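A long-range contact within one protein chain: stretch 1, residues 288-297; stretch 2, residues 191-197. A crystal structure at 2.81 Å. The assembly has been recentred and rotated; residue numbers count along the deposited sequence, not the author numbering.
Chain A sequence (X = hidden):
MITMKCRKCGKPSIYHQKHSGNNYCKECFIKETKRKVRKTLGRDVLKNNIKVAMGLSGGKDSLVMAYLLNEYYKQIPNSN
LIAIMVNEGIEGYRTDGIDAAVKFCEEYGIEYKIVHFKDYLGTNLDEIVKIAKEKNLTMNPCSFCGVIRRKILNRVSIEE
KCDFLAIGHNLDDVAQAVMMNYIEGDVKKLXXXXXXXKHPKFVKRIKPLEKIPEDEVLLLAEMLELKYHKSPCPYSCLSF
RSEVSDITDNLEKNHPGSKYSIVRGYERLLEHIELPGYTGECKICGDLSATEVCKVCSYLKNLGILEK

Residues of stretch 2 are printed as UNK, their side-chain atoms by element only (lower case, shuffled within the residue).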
# COMPACT_ATOMS: atom_id res chain seq x y z
N LEU A 288 -26.98 -3.66 7.78
CA LEU A 288 -26.81 -4.72 6.77
C LEU A 288 -26.03 -4.24 5.51
O LEU A 288 -24.84 -3.96 5.63
CB LEU A 288 -28.16 -5.38 6.42
CG LEU A 288 -28.08 -6.83 5.95
CD1 LEU A 288 -28.30 -7.79 7.11
CD2 LEU A 288 -29.06 -7.10 4.84
N SER A 289 -26.71 -4.14 4.34
CA SER A 289 -26.17 -3.74 3.03
C SER A 289 -25.02 -4.66 2.57
O SER A 289 -23.84 -4.32 2.74
CB SER A 289 -25.78 -2.26 2.99
OG SER A 289 -25.32 -1.88 1.71
N ALA A 290 -25.39 -5.82 1.98
CA ALA A 290 -24.51 -6.88 1.46
C ALA A 290 -23.56 -7.49 2.52
O ALA A 290 -22.43 -7.88 2.19
CB ALA A 290 -23.75 -6.40 0.23
N THR A 291 -24.03 -7.61 3.79
CA THR A 291 -23.25 -8.17 4.90
C THR A 291 -24.08 -9.18 5.72
O THR A 291 -25.26 -8.95 5.97
CB THR A 291 -22.64 -7.06 5.79
OG1 THR A 291 -22.25 -5.94 4.99
CG2 THR A 291 -21.45 -7.55 6.61
N GLU A 292 -23.43 -10.29 6.14
CA GLU A 292 -24.03 -11.37 6.93
C GLU A 292 -23.94 -11.12 8.45
O GLU A 292 -23.08 -10.36 8.90
CB GLU A 292 -23.36 -12.72 6.60
CG GLU A 292 -23.91 -13.42 5.37
CD GLU A 292 -23.49 -14.87 5.23
OE1 GLU A 292 -22.27 -15.14 5.15
OE2 GLU A 292 -24.39 -15.75 5.19
N VAL A 293 -24.80 -11.82 9.23
CA VAL A 293 -24.92 -11.81 10.70
C VAL A 293 -25.08 -10.35 11.24
O VAL A 293 -25.79 -9.57 10.62
CB VAL A 293 -23.81 -12.63 11.44
CG1 VAL A 293 -24.35 -13.21 12.75
CG2 VAL A 293 -23.24 -13.75 10.57
N CYS A 294 -24.41 -10.00 12.37
CA CYS A 294 -24.47 -8.70 13.06
C CYS A 294 -23.91 -7.50 12.25
O CYS A 294 -23.79 -6.40 12.81
CB CYS A 294 -23.79 -8.81 14.42
SG CYS A 294 -24.91 -8.60 15.83
N LYS A 295 -23.60 -7.70 10.95
CA LYS A 295 -23.03 -6.72 10.00
C LYS A 295 -21.62 -6.28 10.42
O LYS A 295 -20.64 -6.76 9.85
CB LYS A 295 -23.99 -5.53 9.74
CG LYS A 295 -23.56 -4.61 8.60
CD LYS A 295 -23.02 -3.27 9.09
CE LYS A 295 -22.90 -2.26 7.99
NZ LYS A 295 -22.38 -0.96 8.49
N VAL A 296 -21.52 -5.38 11.42
CA VAL A 296 -20.26 -4.86 11.95
C VAL A 296 -20.30 -4.82 13.50
O VAL A 296 -19.26 -4.60 14.14
CB VAL A 296 -19.84 -3.52 11.27
CG1 VAL A 296 -20.56 -2.31 11.87
CG2 VAL A 296 -18.33 -3.32 11.28
N CYS A 297 -21.50 -5.07 14.10
CA CYS A 297 -21.72 -5.10 15.55
C CYS A 297 -20.89 -6.22 16.15
O CYS A 297 -21.22 -7.40 15.99
CB CYS A 297 -23.21 -5.27 15.87
SG CYS A 297 -24.27 -3.96 15.21
N UNK A 191 -13.74 -3.54 1.24
CA UNK A 191 -15.05 -3.83 0.65
C UNK A 191 -16.17 -3.00 1.30
O UNK A 191 -17.10 -2.59 0.60
c UNK A 191 -15.36 -5.32 0.75
N UNK A 192 -16.05 -2.73 2.63
CA UNK A 192 -16.97 -1.89 3.42
C UNK A 192 -16.99 -0.47 2.83
O UNK A 192 -18.07 0.11 2.71
c UNK A 192 -15.98 -3.88 6.27
c UNK A 192 -18.27 -3.23 6.13
c UNK A 192 -16.33 -4.95 7.09
c UNK A 192 -18.62 -4.31 6.95
c UNK A 192 -16.56 -1.83 4.91
c UNK A 192 -17.65 -5.16 7.42
c UNK A 192 -16.94 -3.01 5.77
N UNK A 193 -15.81 0.05 2.44
CA UNK A 193 -15.65 1.34 1.77
C UNK A 193 -16.19 1.15 0.35
O UNK A 193 -15.72 0.27 -0.38
c UNK A 193 -12.91 1.57 3.90
c UNK A 193 -14.17 1.76 1.74
c UNK A 193 -13.66 2.50 2.97
c UNK A 193 -12.77 3.65 2.56
N UNK A 194 -17.20 1.93 0.00
CA UNK A 194 -17.90 1.79 -1.27
C UNK A 194 -19.10 0.88 -1.09
O UNK A 194 -19.46 0.58 0.06
N UNK A 195 -19.70 0.40 -2.21
CA UNK A 195 -20.90 -0.47 -2.26
C UNK A 195 -22.16 0.25 -1.75
O UNK A 195 -23.11 0.41 -2.51
c UNK A 195 -20.69 -1.83 -1.55
c UNK A 195 -20.20 -2.94 -2.47
c UNK A 195 -20.44 -4.30 -1.83
c UNK A 195 -19.92 -5.43 -2.68
n UNK A 195 -20.38 -6.75 -2.17
N UNK A 196 -22.14 0.70 -0.47
CA UNK A 196 -23.19 1.45 0.21
C UNK A 196 -23.15 2.95 -0.17
O UNK A 196 -23.58 3.81 0.61
o UNK A 196 -21.81 1.75 2.21
c UNK A 196 -23.06 1.28 1.73
N UNK A 197 -22.65 3.25 -1.40
CA UNK A 197 -22.51 4.59 -1.99
C UNK A 197 -23.88 5.25 -2.21
O UNK A 197 -23.98 6.47 -2.12
c UNK A 197 -19.73 3.31 -4.29
c UNK A 197 -21.69 4.54 -3.29
c UNK A 197 -19.33 5.43 -3.05
c UNK A 197 -20.20 4.18 -3.14

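Position 191 carries a single side-chain carbon beyond CA. A lone carbon with no branch and no heteroatom is a CB and nothing more. It is out of reach of stretch 1, so it plays no part in the contact. The residue is Ala 191.

Position 192 has seven side-chain carbons. One is bonded to CA, and the other six close into a flat ring. No oxygen is attached to the ring. The bond from CA to CB runs sideways to stretch 1, but the ring comes nearer and meets three residues there: Thr 291, Lys 295 and Val 296. A six-carbon ring on one carbon, without a hydroxyl, is phenylalanine. In Phe 192, CZ lies 4.2 Å from O of Lys 295, which sits at the ring edge, near its plane. CZ is also 4.3 Å from CG2 of Val 296, an apolar contact. CE2 of Phe 192 lies 4.3 Å from CG2 of Thr 291. Both methyls approach the ring obliquely. The chi1 angle is -80°, in the m well.

Position 193 has four carbons, forked at the second. Its side chain is out of reach of stretch 1. The fork lies one carbon beyond CB, which makes this Leu 193.

Position 194 has no side-chain atoms. Its phi and psi are 93° and -166°. A CB at these angles would be jammed against the carbonyl oxygen of Leu 193. Nothing on stretch 1 is near enough to matter. The residue is Gly 194.

Position 195 has four carbons in a row ending in nitrogen. The CA-to-CB bond points toward stretch 1. Its terminal nitrogen lies 4.2 Å from CB of Ala 290. An unbranched chain of this length with a terminal nitrogen is lysine, Lys 195. The methyl cannot accept a hydrogen bond, so this is packing alone.

Position 196 has one carbon and one oxygen. The carbon, CB, lies 3.9 Å from OG of Ser 289, the closest approach between the stretches. A CB bearing a single oxygen is serine. OG of Ser 196 gives a weak hydrogen bond to O of Gly 194 at 3.4 Å. N of Ser 196 bonds the same O of Gly 194 at 2.7 Å, so the local turn is held from within.

Position 197 has four carbons, again forked at the second. It does not reach stretch 1. It is Leu 197.

The contact is small, burying 239 Å² over both sides, and no hydrogen bond crosses it. Phe 192 gives the largest share, its ring meeting two methyl groups and a backbone oxygen. Lys 195 and Ser 196 extend the contact to Ala 290 and Ser 289. Stretch 1 has no regular helix or strand. Its OG1 of Thr 291 bonds O of Ser 289 at 3.2 Å, and a type II' turn runs from Glu 292 to Lys 295. The two segments meet by loose packing.

Stretch 2 (191-197) AFLGKSL
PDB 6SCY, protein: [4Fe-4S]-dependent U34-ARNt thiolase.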